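Local coordinates for chromosome replication initiation inhibitor protein (Agrobacterium tumefaciens, PDB 3FD3) that probably acts as a DNA-binding transcription regulator of the LysR family, of which this chain is the C-terminal part with the substrate-binding domain, at residues A[136-141]-A[153-158]; A[14-19]-A[202-207]; A[40-45]-A[52-57]; A[4-9]-A[177-182]. All coordinates share one frame; numbering follows the deposited sequence.

Interaction 1: residues A[136-141]-A[153-158]; sequences GFVKAS and QLVAEH
V138 meets L154, V155 and H158 with its two methyl branches, a compact example of how one beta-branched residue can bridge two helical segments whose axes come within 10.8 Å. From CB, which points at helix 152-161, the side chain forks. CG2 stands anti to the carbonyl carbon and comes in across the base of L154, 3.9 Å from its CB and 4.0 Å from its CD1, and the two side chains cross at about a right angle. The same methyl lies more loosely against V155, 4.4 Å from its CG1. CG1 is the branch anti to the backbone N (chi1 175°), and this sends it the other way, to 4.2 Å from CD2 of the H158 ring, which it approaches obliquely. ND1 of that ring is hydrogen-bonded to R163. One turn after F137, the S141 hydroxyl bends back to give F137 O a 2.8 Å bond from OG; S141 N reaches the same oxygen from the opposite face, so two donors grip this carbonyl. S141 OG also bonds to N150, on strand 148-151, which joins the two helices in sequence, and the side chains of V138 and V155 both touch N150. The segments run nearly parallel, crossing at -25°, and with that strand they form a helix-strand-helix unit of the periplasmic-binding-protein-like alpha/beta fold.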
loop_
_atom_site.group_PDB
_atom_site.type_symbol
_atom_site.label_atom_id
_atom_site.label_comp_id
_atom_site.label_asym_id
_atom_site.label_seq_id
_atom_site.Cartn_x
_atom_site.Cartn_y
_atom_site.Cartn_z
ATOM N N GLY A 136 4.403 -1.650 -3.357
ATOM C CA GLY A 136 5.542 -2.559 -3.170
ATOM C C GLY A 136 5.892 -3.300 -4.448
ATOM O O GLY A 136 7.082 -3.452 -4.787
ATOM N N PHE A 137 4.878 -3.763 -5.167
ATOM C CA PHE A 137 5.092 -4.439 -6.465
ATOM C C PHE A 137 5.928 -3.553 -7.401
ATOM O O PHE A 137 6.868 -4.023 -8.030
ATOM C CB PHE A 137 3.768 -4.745 -7.191
ATOM C CG PHE A 137 3.438 -6.203 -7.339
ATOM C CD1 PHE A 137 3.211 -7.000 -6.243
ATOM C CD2 PHE A 137 3.247 -6.749 -8.609
ATOM C CE1 PHE A 137 2.857 -8.352 -6.389
ATOM C CE2 PHE A 137 2.906 -8.082 -8.755
ATOM C CZ PHE A 137 2.684 -8.882 -7.624
ATOM N N VAL A 138 5.568 -2.276 -7.505
ATOM C CA VAL A 138 6.283 -1.376 -8.386
ATOM C C VAL A 138 7.717 -1.209 -7.893
ATOM O O VAL A 138 8.668 -1.302 -8.655
ATOM C CB VAL A 138 5.622 -0.028 -8.510
ATOM C CG1 VAL A 138 6.506 0.940 -9.364
ATOM C CG2 VAL A 138 4.220 -0.210 -9.139
ATOM N N LYS A 139 7.878 -0.981 -6.597
ATOM C CA LYS A 139 9.230 -0.822 -6.052
ATOM C C LYS A 139 10.099 -2.054 -6.277
ATOM O O LYS A 139 11.278 -1.938 -6.631
ATOM C CB LYS A 139 9.184 -0.529 -4.558
ATOM C CG LYS A 139 8.704 0.815 -4.179
ATOM C CD LYS A 139 9.052 1.109 -2.692
ATOM C CE LYS A 139 8.426 2.407 -2.217
ATOM N NZ LYS A 139 6.968 2.482 -2.590
ATOM N N ALA A 140 9.521 -3.235 -6.081
ATOM C CA ALA A 140 10.255 -4.491 -6.260
ATOM C C ALA A 140 10.639 -4.684 -7.719
ATOM O O ALA A 140 11.715 -5.183 -8.030
ATOM C CB ALA A 140 9.396 -5.644 -5.801
ATOM N N SER A 141 9.746 -4.292 -8.622
ATOM C CA SER A 141 10.016 -4.369 -10.062
ATOM C C SER A 141 11.161 -3.450 -10.443
ATOM O O SER A 141 12.111 -3.877 -11.126
ATOM C CB SER A 141 8.779 -3.995 -10.874
ATOM O OG SER A 141 7.678 -4.825 -10.542
ATOM N N GLN A 153 -0.963 2.856 -14.913
ATOM C CA GLN A 153 -0.876 4.196 -14.316
ATOM C C GLN A 153 0.395 4.329 -13.469
ATOM O O GLN A 153 0.944 5.421 -13.334
ATOM C CB GLN A 153 -2.099 4.505 -13.438
ATOM C CG GLN A 153 -3.426 4.587 -14.155
ATOM C CD GLN A 153 -4.062 3.249 -14.499
ATOM O OE1 GLN A 153 -3.607 2.216 -14.057
ATOM N NE2 GLN A 153 -5.157 3.284 -15.308
ATOM N N LEU A 154 0.861 3.223 -12.905
ATOM C CA LEU A 154 2.001 3.248 -12.010
ATOM C C LEU A 154 3.325 2.969 -12.707
ATOM O O LEU A 154 4.393 3.214 -12.123
ATOM C CB LEU A 154 1.809 2.214 -10.913
ATOM C CG LEU A 154 0.600 2.445 -10.008
ATOM C CD1 LEU A 154 0.582 1.428 -8.886
ATOM C CD2 LEU A 154 0.531 3.907 -9.446
ATOM N N VAL A 155 3.267 2.486 -13.945
ATOM C CA VAL A 155 4.495 2.143 -14.653
ATOM C C VAL A 155 4.699 2.834 -15.986
ATOM O O VAL A 155 5.755 2.676 -16.588
ATOM C CB VAL A 155 4.667 0.611 -14.832
ATOM C CG1 VAL A 155 4.813 -0.103 -13.454
ATOM C CG2 VAL A 155 3.563 0.010 -15.679
ATOM N N ALA A 156 3.739 3.627 -16.432
ATOM C CA ALA A 156 3.868 4.279 -17.744
ATOM C C ALA A 156 5.118 5.142 -17.850
ATOM O O ALA A 156 5.859 5.048 -18.849
ATOM C CB ALA A 156 2.632 5.119 -18.050
ATOM N N GLU A 157 5.370 5.976 -16.840
ATOM C CA GLU A 157 6.545 6.852 -16.891
ATOM C C GLU A 157 7.837 6.043 -16.790
ATOM O O GLU A 157 8.818 6.351 -17.467
ATOM C CB GLU A 157 6.541 7.899 -15.787
ATOM C CG GLU A 157 5.544 8.990 -15.921
ATOM C CD GLU A 157 5.412 9.797 -14.625
ATOM O OE1 GLU A 157 6.340 9.739 -13.767
ATOM O OE2 GLU A 157 4.382 10.489 -14.463
ATOM N N HIS A 158 7.827 5.001 -15.960
ATOM C CA HIS A 158 9.011 4.148 -15.829
ATOM C C HIS A 158 9.352 3.454 -17.139
ATOM O O HIS A 158 10.531 3.356 -17.508
ATOM C CB HIS A 158 8.826 3.116 -14.711
ATOM C CG HIS A 158 8.738 3.731 -13.347
ATOM N ND1 HIS A 158 9.683 4.615 -12.865
ATOM C CD2 HIS A 158 7.826 3.577 -12.360
ATOM C CE1 HIS A 158 9.337 4.996 -11.649
ATOM N NE2 HIS A 158 8.202 4.391 -11.325
#

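Interaction 2: residues A[14-19]-A[202-207]; sequences GTWFLD and VVLMPV
W16 turns its indole toward V203 and L204 because its CG sits between the backbone N and the carbonyl carbon (chi1 68°), while V203 meets it with CG1, the methyl placed anti to its own backbone N (chi1 175°). The pairing illustrates how a LysR substrate-binding domain, a periplasmic-binding-protein-like alpha/beta fold, brings the end of its last helix back onto the beginning of the chain: W16 lies just before helix 17-26, and V203 closes helix 190-203. The V203 methyl touches the root of the tryptophan, CG1 standing 3.9 Å from W16 CB and oblique to the ring. L204, the first residue to leave helical geometry, then packs against the indole itself, its side chain crossing that of W16 at about a right angle. Other residues hem the indole in as well, among them M196 and A200 of the last helix, L70 and L177 of the sheet. Its NE1 makes a weak hydrogen bond to S12. Beyond the helix, M205 pairs by backbone hydrogen bonds with V72, which ties the tail to strand 66-79, and on the other segment L18 packs on G136 of the second subunit. No hydrogen bond crosses between the segments, and the two methyls of L204 divide the work: CD1 rests 4.2 Å above one face of the W16 ring, displaced toward its rim, whereas CD2 lies 4.1 Å from both W16 NE1 and W16 CD1.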
loop_
_atom_site.group_PDB
_atom_site.type_symbol
_atom_site.label_atom_id
_atom_site.label_comp_id
_atom_site.label_asym_id
_atom_site.label_seq_id
_atom_site.Cartn_x
_atom_site.Cartn_y
_atom_site.Cartn_z
ATOM N N GLY A 14 -4.274 2.145 -5.051
ATOM C CA GLY A 14 -2.950 2.602 -5.408
ATOM C C GLY A 14 -2.893 3.517 -6.617
ATOM O O GLY A 14 -1.808 4.039 -6.914
ATOM N N THR A 15 -4.026 3.702 -7.314
ATOM C CA THR A 15 -4.103 4.488 -8.515
ATOM C C THR A 15 -5.134 5.634 -8.367
ATOM O O THR A 15 -4.779 6.699 -7.815
ATOM C CB THR A 15 -4.324 3.605 -9.779
ATOM O OG1 THR A 15 -5.454 2.742 -9.592
ATOM C CG2 THR A 15 -3.034 2.722 -10.075
ATOM N N TRP A 16 -6.386 5.371 -8.707
ATOM C CA TRP A 16 -7.416 6.395 -8.970
ATOM C C TRP A 16 -8.485 6.559 -7.891
ATOM O O TRP A 16 -9.214 7.569 -7.884
ATOM C CB TRP A 16 -8.112 6.098 -10.313
ATOM C CG TRP A 16 -8.951 4.847 -10.274
ATOM C CD1 TRP A 16 -8.527 3.545 -10.413
ATOM C CD2 TRP A 16 -10.351 4.776 -10.026
ATOM N NE1 TRP A 16 -9.589 2.681 -10.301
ATOM C CE2 TRP A 16 -10.724 3.405 -10.052
ATOM C CE3 TRP A 16 -11.340 5.739 -9.809
ATOM C CZ2 TRP A 16 -12.036 2.980 -9.848
ATOM C CZ3 TRP A 16 -12.632 5.313 -9.623
ATOM C CH2 TRP A 16 -12.973 3.952 -9.623
ATOM N N PHE A 17 -8.619 5.595 -6.983
ATOM C CA PHE A 17 -9.790 5.553 -6.100
ATOM C C PHE A 17 -9.914 6.781 -5.196
ATOM O O PHE A 17 -11.018 7.362 -5.077
ATOM C CB PHE A 17 -9.724 4.276 -5.260
ATOM C CG PHE A 17 -10.846 4.094 -4.246
ATOM C CD1 PHE A 17 -12.058 3.558 -4.608
ATOM C CD2 PHE A 17 -10.646 4.425 -2.935
ATOM C CE1 PHE A 17 -13.064 3.376 -3.661
ATOM C CE2 PHE A 17 -11.653 4.223 -1.996
ATOM C CZ PHE A 17 -12.843 3.707 -2.379
ATOM N N LEU A 18 -8.793 7.191 -4.591
ATOM C CA LEU A 18 -8.808 8.338 -3.687
ATOM C C LEU A 18 -9.001 9.643 -4.419
ATOM O O LEU A 18 -9.560 10.583 -3.850
ATOM C CB LEU A 18 -7.542 8.403 -2.823
ATOM C CG LEU A 18 -7.454 7.336 -1.749
ATOM C CD1 LEU A 18 -6.109 7.469 -0.956
ATOM C CD2 LEU A 18 -8.668 7.407 -0.825
ATOM N N ASP A 19 -8.578 9.706 -5.678
ATOM C CA ASP A 19 -8.863 10.879 -6.498
ATOM C C ASP A 19 -10.370 11.082 -6.639
ATOM O O ASP A 19 -10.852 12.208 -6.558
ATOM C CB ASP A 19 -8.217 10.759 -7.882
ATOM C CG ASP A 19 -8.315 12.038 -8.686
ATOM O OD1 ASP A 19 -8.110 13.135 -8.115
ATOM O OD2 ASP A 19 -8.584 11.955 -9.899
ATOM N N VAL A 202 -12.011 9.065 -16.992
ATOM C CA VAL A 202 -10.805 9.750 -17.412
ATOM C C VAL A 202 -9.575 8.848 -17.321
ATOM O O VAL A 202 -8.699 8.908 -18.175
ATOM C CB VAL A 202 -10.578 11.008 -16.549
ATOM C CG1 VAL A 202 -9.236 11.636 -16.870
ATOM C CG2 VAL A 202 -11.713 12.004 -16.792
ATOM N N VAL A 203 -9.529 8.007 -16.294
ATOM C CA VAL A 203 -8.330 7.230 -15.960
ATOM C C VAL A 203 -8.267 5.828 -16.537
ATOM O O VAL A 203 -7.183 5.345 -16.887
ATOM C CB VAL A 203 -8.199 7.147 -14.414
ATOM C CG1 VAL A 203 -7.042 6.239 -14.010
ATOM C CG2 VAL A 203 -7.988 8.557 -13.865
ATOM N N LEU A 204 -9.405 5.135 -16.582
ATOM C CA LEU A 204 -9.434 3.758 -17.054
ATOM C C LEU A 204 -9.686 3.756 -18.546
ATOM O O LEU A 204 -10.072 4.786 -19.117
ATOM C CB LEU A 204 -10.524 2.980 -16.320
ATOM C CG LEU A 204 -10.389 2.929 -14.798
ATOM C CD1 LEU A 204 -11.502 2.029 -14.225
ATOM C CD2 LEU A 204 -8.982 2.415 -14.356
HETATM N N MSE A 205 -9.489 2.611 -19.185
HETATM C CA MSE A 205 -9.796 2.496 -20.599
HETATM C C MSE A 205 -11.294 2.295 -20.730
HETATM O O MSE A 205 -11.900 1.642 -19.882
HETATM C CB MSE A 205 -9.088 1.306 -21.225
HETATM C CG MSE A 205 -7.620 1.310 -21.058
HETATM SE SE MSE A 205 -6.818 -0.032 -22.220
HETATM C CE MSE A 205 -8.212 -1.385 -22.260
ATOM N N PRO A 206 -11.896 2.841 -21.801
ATOM C CA PRO A 206 -13.342 2.745 -21.971
ATOM C C PRO A 206 -13.834 1.309 -22.150
ATOM O O PRO A 206 -13.104 0.458 -22.667
ATOM C CB PRO A 206 -13.630 3.565 -23.251
ATOM C CG PRO A 206 -12.362 3.780 -23.914
ATOM C CD PRO A 206 -11.251 3.605 -22.887
ATOM N N VAL A 207 -15.072 1.068 -21.729
ATOM C CA VAL A 207 -15.695 -0.259 -21.811
ATOM C C VAL A 207 -16.092 -0.553 -23.238
ATOM O O VAL A 207 -15.415 -1.332 -23.911
ATOM C CB VAL A 207 -16.970 -0.358 -20.936
ATOM C CG1 VAL A 207 -16.640 -0.120 -19.492
ATOM C CG2 VAL A 207 -18.040 0.633 -21.423
#

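Interaction 3: residues A[40-45]-A[52-57]; sequences DHTVEW and LAAVTA
T42 faces A54 and T56 with its methyl and reaches V55 through water with its hydroxyl, showing how a threonine can divide its two branches between packing and hydrogen bonding. In the apolar part, with OG1 of T42 beside the backbone N (chi1 -69°), CG2 stands anti to that N and presses on A54 CB at 3.4 Å, tighter than usual for two carbons. The same methyl lies 4.2 Å from T56 CB. In the polar part, one water donates to both segments, bonding T42 OG1 at 2.7 Å and V55 O at 2.7 Å. The threonine hydroxyl is gripped a second time by the D37 carboxylate, whose other oxygen bonds to H41 N, so that D37 secures the start of the helix. Within 40-45, H41, just before the helix, gives E44 OE1 a nearly straight hydrogen bond of 3.1 Å from ND1 (175°). The acceptor lies in the imidazole plane, yet is itself met from above the carboxylate plane, 44° out of it. H41 CB also sits over a face of the W45 ring, near its rim. Both T42 and A54 touch A7 of strand 3-8. Strands 31-36 and 53-56 run parallel with strand 3-8 between them, so helix 42-47 packs on the sheet as the connecting helix of a beta-alpha-beta crossover.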
loop_
_atom_site.group_PDB
_atom_site.type_symbol
_atom_site.label_atom_id
_atom_site.label_comp_id
_atom_site.label_asym_id
_atom_site.label_seq_id
_atom_site.Cartn_x
_atom_site.Cartn_y
_atom_site.Cartn_z
ATOM N N ASP A 40 -11.020 -11.282 -2.057
ATOM C CA ASP A 40 -12.278 -11.542 -2.741
ATOM C C ASP A 40 -13.454 -11.693 -1.738
ATOM O O ASP A 40 -14.274 -12.605 -1.856
ATOM C CB ASP A 40 -12.128 -12.789 -3.626
ATOM C CG ASP A 40 -13.244 -12.926 -4.637
ATOM O OD1 ASP A 40 -13.851 -11.885 -4.997
ATOM O OD2 ASP A 40 -13.525 -14.083 -5.051
ATOM N N HIS A 41 -13.493 -10.827 -0.727
ATOM C CA HIS A 41 -14.581 -10.806 0.238
ATOM C C HIS A 41 -15.628 -9.748 -0.062
ATOM O O HIS A 41 -16.639 -9.666 0.637
ATOM C CB HIS A 41 -14.053 -10.576 1.646
ATOM C CG HIS A 41 -13.234 -11.712 2.160
ATOM N ND1 HIS A 41 -13.608 -13.029 1.992
ATOM C CD2 HIS A 41 -12.054 -11.733 2.819
ATOM C CE1 HIS A 41 -12.687 -13.814 2.523
ATOM N NE2 HIS A 41 -11.731 -13.051 3.027
ATOM N N THR A 42 -15.388 -8.926 -1.087
ATOM C CA THR A 42 -16.280 -7.780 -1.340
ATOM C C THR A 42 -17.729 -8.185 -1.507
ATOM O O THR A 42 -18.623 -7.509 -0.964
ATOM C CB THR A 42 -15.824 -6.968 -2.568
ATOM O OG1 THR A 42 -14.608 -6.310 -2.234
ATOM C CG2 THR A 42 -16.884 -5.915 -2.976
ATOM N N VAL A 43 -17.974 -9.286 -2.222
ATOM C CA VAL A 43 -19.350 -9.758 -2.437
ATOM C C VAL A 43 -20.064 -10.094 -1.123
ATOM O O VAL A 43 -21.205 -9.693 -0.912
ATOM C CB VAL A 43 -19.394 -10.981 -3.395
ATOM C CG1 VAL A 43 -20.741 -11.689 -3.314
ATOM C CG2 VAL A 43 -19.081 -10.509 -4.841
ATOM N N GLU A 44 -19.371 -10.802 -0.238
ATOM C CA GLU A 44 -19.896 -11.107 1.090
ATOM C C GLU A 44 -20.156 -9.839 1.906
ATOM O O GLU A 44 -21.204 -9.705 2.545
ATOM C CB GLU A 44 -18.935 -12.024 1.853
ATOM C CG GLU A 44 -18.644 -13.350 1.130
ATOM C CD GLU A 44 -17.349 -13.315 0.274
ATOM O OE1 GLU A 44 -16.337 -13.951 0.719
ATOM O OE2 GLU A 44 -17.353 -12.649 -0.815
ATOM N N TRP A 45 -19.220 -8.901 1.851
ATOM C CA TRP A 45 -19.368 -7.635 2.574
ATOM C C TRP A 45 -20.569 -6.839 2.100
ATOM O O TRP A 45 -21.281 -6.237 2.905
ATOM C CB TRP A 45 -18.142 -6.763 2.408
ATOM C CG TRP A 45 -16.881 -7.316 2.996
ATOM C CD1 TRP A 45 -16.751 -8.390 3.834
ATOM C CD2 TRP A 45 -15.570 -6.781 2.815
ATOM N NE1 TRP A 45 -15.429 -8.563 4.165
ATOM C CE2 TRP A 45 -14.685 -7.584 3.559
ATOM C CE3 TRP A 45 -15.054 -5.694 2.090
ATOM C CZ2 TRP A 45 -13.320 -7.342 3.595
ATOM C CZ3 TRP A 45 -13.691 -5.450 2.125
ATOM C CH2 TRP A 45 -12.839 -6.274 2.881
ATOM N N LEU A 52 -21.305 -0.299 1.936
ATOM C CA LEU A 52 -22.420 0.202 1.131
ATOM C C LEU A 52 -22.129 0.241 -0.359
ATOM O O LEU A 52 -23.044 0.347 -1.168
ATOM C CB LEU A 52 -22.806 1.615 1.581
ATOM C CG LEU A 52 -23.349 1.683 2.992
ATOM C CD1 LEU A 52 -23.717 3.131 3.350
ATOM C CD2 LEU A 52 -24.565 0.777 3.082
ATOM N N ALA A 53 -20.860 0.213 -0.713
ATOM C CA ALA A 53 -20.432 0.369 -2.086
ATOM C C ALA A 53 -19.024 -0.144 -2.232
ATOM O O ALA A 53 -18.261 -0.240 -1.245
ATOM C CB ALA A 53 -20.481 1.842 -2.535
ATOM N N ALA A 54 -18.683 -0.510 -3.465
ATOM C CA ALA A 54 -17.371 -1.115 -3.722
ATOM C C ALA A 54 -16.969 -0.973 -5.179
ATOM O O ALA A 54 -17.813 -1.108 -6.080
ATOM C CB ALA A 54 -17.364 -2.587 -3.336
ATOM N N VAL A 55 -15.666 -0.725 -5.378
ATOM C CA VAL A 55 -14.988 -0.947 -6.641
ATOM C C VAL A 55 -14.545 -2.391 -6.607
ATOM O O VAL A 55 -13.833 -2.826 -5.665
ATOM C CB VAL A 55 -13.767 0.007 -6.828
ATOM C CG1 VAL A 55 -12.914 -0.416 -8.067
ATOM C CG2 VAL A 55 -14.223 1.463 -6.915
ATOM N N THR A 56 -14.944 -3.146 -7.617
ATOM C CA THR A 56 -14.673 -4.588 -7.672
ATOM C C THR A 56 -14.517 -5.056 -9.111
ATOM O O THR A 56 -15.084 -4.463 -10.026
ATOM C CB THR A 56 -15.796 -5.367 -6.991
ATOM O OG1 THR A 56 -15.545 -6.769 -7.075
ATOM C CG2 THR A 56 -17.143 -5.037 -7.630
ATOM N N ALA A 57 -13.747 -6.135 -9.303
ATOM C CA ALA A 57 -13.710 -6.828 -10.592
ATOM C C ALA A 57 -14.929 -7.739 -10.839
ATOM O O ALA A 57 -15.069 -8.254 -11.936
ATOM C CB ALA A 57 -12.404 -7.637 -10.735
HETATM O O HOH W 1 -13.267 -4.462 -3.618
#

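Interaction 4: residues A[4-9]-A[177-182]; sequences LNIATN and LYWQVN
I6 and W179 make the apolar half of this contact, in which side chains touch between two strands that are not themselves paired. I6 CG2, the branch anti to the backbone N, comes to the edge of the indole near its plane, 3.9 Å from W179 CH2 and 4.0 Å from W179 CZ3. The tryptophan extends that far because its own CG is anti to the backbone N (chi1 177°). V181 CG2 lies over one face of the ring toward its rim, and W179 NE1 is hydrogen-bonded to T193. At the other end the meeting is of amide with methyl: N9 ND2 stands 4.1 Å from L177 CD2, the two side chains crossing at a slant. Polar bonds serve to fix N9 rather than to join the segments. T8 OG1 donates to N9 O over 2.9 Å, and N9, at the N-cap position before helix 10-13, bonds from OD1 to the S12 hydroxyl OG. Strand 53-56 runs between these antiparallel segments, A53 and V55 touching the tryptophan from it, while L192 of helix 190-203 packs against both I6 and W179 and M196 adds to the cover of the indole.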
loop_
_atom_site.group_PDB
_atom_site.type_symbol
_atom_site.label_atom_id
_atom_site.label_comp_id
_atom_site.label_asym_id
_atom_site.label_seq_id
_atom_site.Cartn_x
_atom_site.Cartn_y
_atom_site.Cartn_z
ATOM N N LEU A 4 -19.220 6.523 5.796
ATOM C CA LEU A 4 -19.581 5.627 4.700
ATOM C C LEU A 4 -18.549 4.530 4.568
ATOM O O LEU A 4 -17.367 4.820 4.339
ATOM C CB LEU A 4 -19.636 6.401 3.379
ATOM C CG LEU A 4 -20.568 7.605 3.311
ATOM C CD1 LEU A 4 -20.553 8.181 1.918
ATOM C CD2 LEU A 4 -21.989 7.157 3.724
ATOM N N ASN A 5 -18.989 3.284 4.709
ATOM C CA ASN A 5 -18.119 2.109 4.471
ATOM C C ASN A 5 -18.073 1.736 2.977
ATOM O O ASN A 5 -19.109 1.358 2.387
ATOM C CB ASN A 5 -18.642 0.910 5.272
ATOM C CG ASN A 5 -18.680 1.162 6.770
ATOM O OD1 ASN A 5 -17.916 1.959 7.307
ATOM N ND2 ASN A 5 -19.604 0.490 7.457
ATOM N N ILE A 6 -16.889 1.811 2.379
ATOM C CA ILE A 6 -16.678 1.588 0.956
ATOM C C ILE A 6 -15.486 0.641 0.793
ATOM O O ILE A 6 -14.523 0.717 1.545
ATOM C CB ILE A 6 -16.372 2.911 0.230
ATOM C CG1 ILE A 6 -17.474 3.938 0.443
ATOM C CG2 ILE A 6 -16.168 2.712 -1.305
ATOM C CD1 ILE A 6 -16.927 5.383 0.143
ATOM N N ALA A 7 -15.583 -0.291 -0.135
ATOM C CA ALA A 7 -14.526 -1.258 -0.388
ATOM C C ALA A 7 -13.867 -0.946 -1.731
ATOM O O ALA A 7 -14.483 -0.384 -2.642
ATOM C CB ALA A 7 -15.072 -2.697 -0.400
ATOM N N THR A 8 -12.584 -1.312 -1.829
ATOM C CA THR A 8 -11.836 -1.192 -3.090
ATOM C C THR A 8 -10.785 -2.285 -3.102
ATOM O O THR A 8 -10.354 -2.755 -2.024
ATOM C CB THR A 8 -11.141 0.183 -3.253
ATOM O OG1 THR A 8 -10.421 0.195 -4.497
ATOM C CG2 THR A 8 -10.164 0.484 -2.109
ATOM N N ASN A 9 -10.391 -2.687 -4.309
ATOM C CA ASN A 9 -9.210 -3.500 -4.482
ATOM C C ASN A 9 -7.969 -2.641 -4.255
ATOM O O ASN A 9 -8.004 -1.422 -4.435
ATOM C CB ASN A 9 -9.182 -4.183 -5.877
ATOM C CG ASN A 9 -9.227 -3.171 -7.078
ATOM O OD1 ASN A 9 -9.839 -2.122 -7.013
ATOM N ND2 ASN A 9 -8.664 -3.573 -8.204
ATOM N N LEU A 177 -13.489 -3.126 -14.342
ATOM C CA LEU A 177 -13.894 -2.824 -12.979
ATOM C C LEU A 177 -15.334 -2.312 -12.939
ATOM O O LEU A 177 -15.836 -1.770 -13.919
ATOM C CB LEU A 177 -12.984 -1.782 -12.376
ATOM C CG LEU A 177 -11.521 -2.190 -12.153
ATOM C CD1 LEU A 177 -10.826 -0.993 -11.551
ATOM C CD2 LEU A 177 -11.438 -3.426 -11.236
ATOM N N TYR A 178 -15.973 -2.514 -11.793
ATOM C CA TYR A 178 -17.380 -2.191 -11.598
ATOM C C TYR A 178 -17.560 -1.471 -10.275
ATOM O O TYR A 178 -16.816 -1.685 -9.324
ATOM C CB TYR A 178 -18.213 -3.481 -11.596
ATOM C CG TYR A 178 -18.052 -4.222 -12.875
ATOM C CD1 TYR A 178 -18.880 -3.956 -13.960
ATOM C CD2 TYR A 178 -17.026 -5.147 -13.044
ATOM C CE1 TYR A 178 -18.705 -4.579 -15.162
ATOM C CE2 TYR A 178 -16.848 -5.782 -14.251
ATOM C CZ TYR A 178 -17.686 -5.494 -15.313
ATOM O OH TYR A 178 -17.517 -6.149 -16.523
ATOM N N TRP A 179 -18.563 -0.600 -10.226
ATOM C CA TRP A 179 -18.967 0.086 -9.018
ATOM C C TRP A 179 -20.320 -0.500 -8.618
ATOM O O TRP A 179 -21.308 -0.403 -9.391
ATOM C CB TRP A 179 -19.085 1.555 -9.337
ATOM C CG TRP A 179 -19.560 2.476 -8.248
ATOM C CD1 TRP A 179 -20.667 3.293 -8.298
ATOM C CD2 TRP A 179 -18.932 2.748 -6.985
ATOM N NE1 TRP A 179 -20.771 4.035 -7.136
ATOM C CE2 TRP A 179 -19.742 3.702 -6.306
ATOM C CE3 TRP A 179 -17.806 2.240 -6.330
ATOM C CZ2 TRP A 179 -19.434 4.172 -5.021
ATOM C CZ3 TRP A 179 -17.496 2.727 -5.057
ATOM C CH2 TRP A 179 -18.295 3.700 -4.431
ATOM N N GLN A 180 -20.377 -1.100 -7.432
ATOM C CA GLN A 180 -21.577 -1.777 -6.915
ATOM C C GLN A 180 -22.033 -0.969 -5.715
ATOM O O GLN A 180 -21.211 -0.590 -4.892
ATOM C CB GLN A 180 -21.311 -3.233 -6.540
ATOM C CG GLN A 180 -20.964 -4.131 -7.729
ATOM C CD GLN A 180 -21.579 -5.535 -7.686
ATOM O OE1 GLN A 180 -22.627 -5.760 -7.074
ATOM N NE2 GLN A 180 -20.928 -6.484 -8.368
ATOM N N VAL A 181 -23.316 -0.610 -5.659
ATOM C CA VAL A 181 -23.840 0.215 -4.572
ATOM C C VAL A 181 -25.110 -0.396 -4.033
ATOM O O VAL A 181 -25.991 -0.803 -4.798
ATOM C CB VAL A 181 -24.168 1.657 -5.028
ATOM C CG1 VAL A 181 -24.616 2.502 -3.836
ATOM C CG2 VAL A 181 -22.941 2.278 -5.760
ATOM N N ASN A 182 -25.201 -0.486 -2.709
ATOM C CA ASN A 182 -26.430 -0.927 -2.046
ATOM C C ASN A 182 -27.595 -0.073 -2.540
ATOM O O ASN A 182 -27.547 1.156 -2.465
ATOM C CB ASN A 182 -26.246 -0.768 -0.543
ATOM C CG ASN A 182 -27.419 -1.223 0.249
ATOM O OD1 ASN A 182 -28.546 -0.719 0.070
ATOM N ND2 ASN A 182 -27.182 -2.164 1.176
#

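In the fold
From the N terminus, strand 3-8 opens interaction 4 and the turn before helix 17-26 opens interaction 2. Interaction 3 then closes a short loop between helix 42-47 and strand 53-56, and interaction 1, later in series, closes another between helices 134-142 and 152-161. Both are nested inside the two long loops, which close only later: 177-182 closes interaction 4, and 202-207 closes interaction 2, so these two cross. Interactions 3 and 4 share the central sheet, T56 O lying 2.8 Å from Y178 N. F17 packs from interaction 2 onto I6 and V55. T15 meets L154 and V203 O probably bonds Q153 NE2, so 14-19 and the last helix both reach helix 152-161.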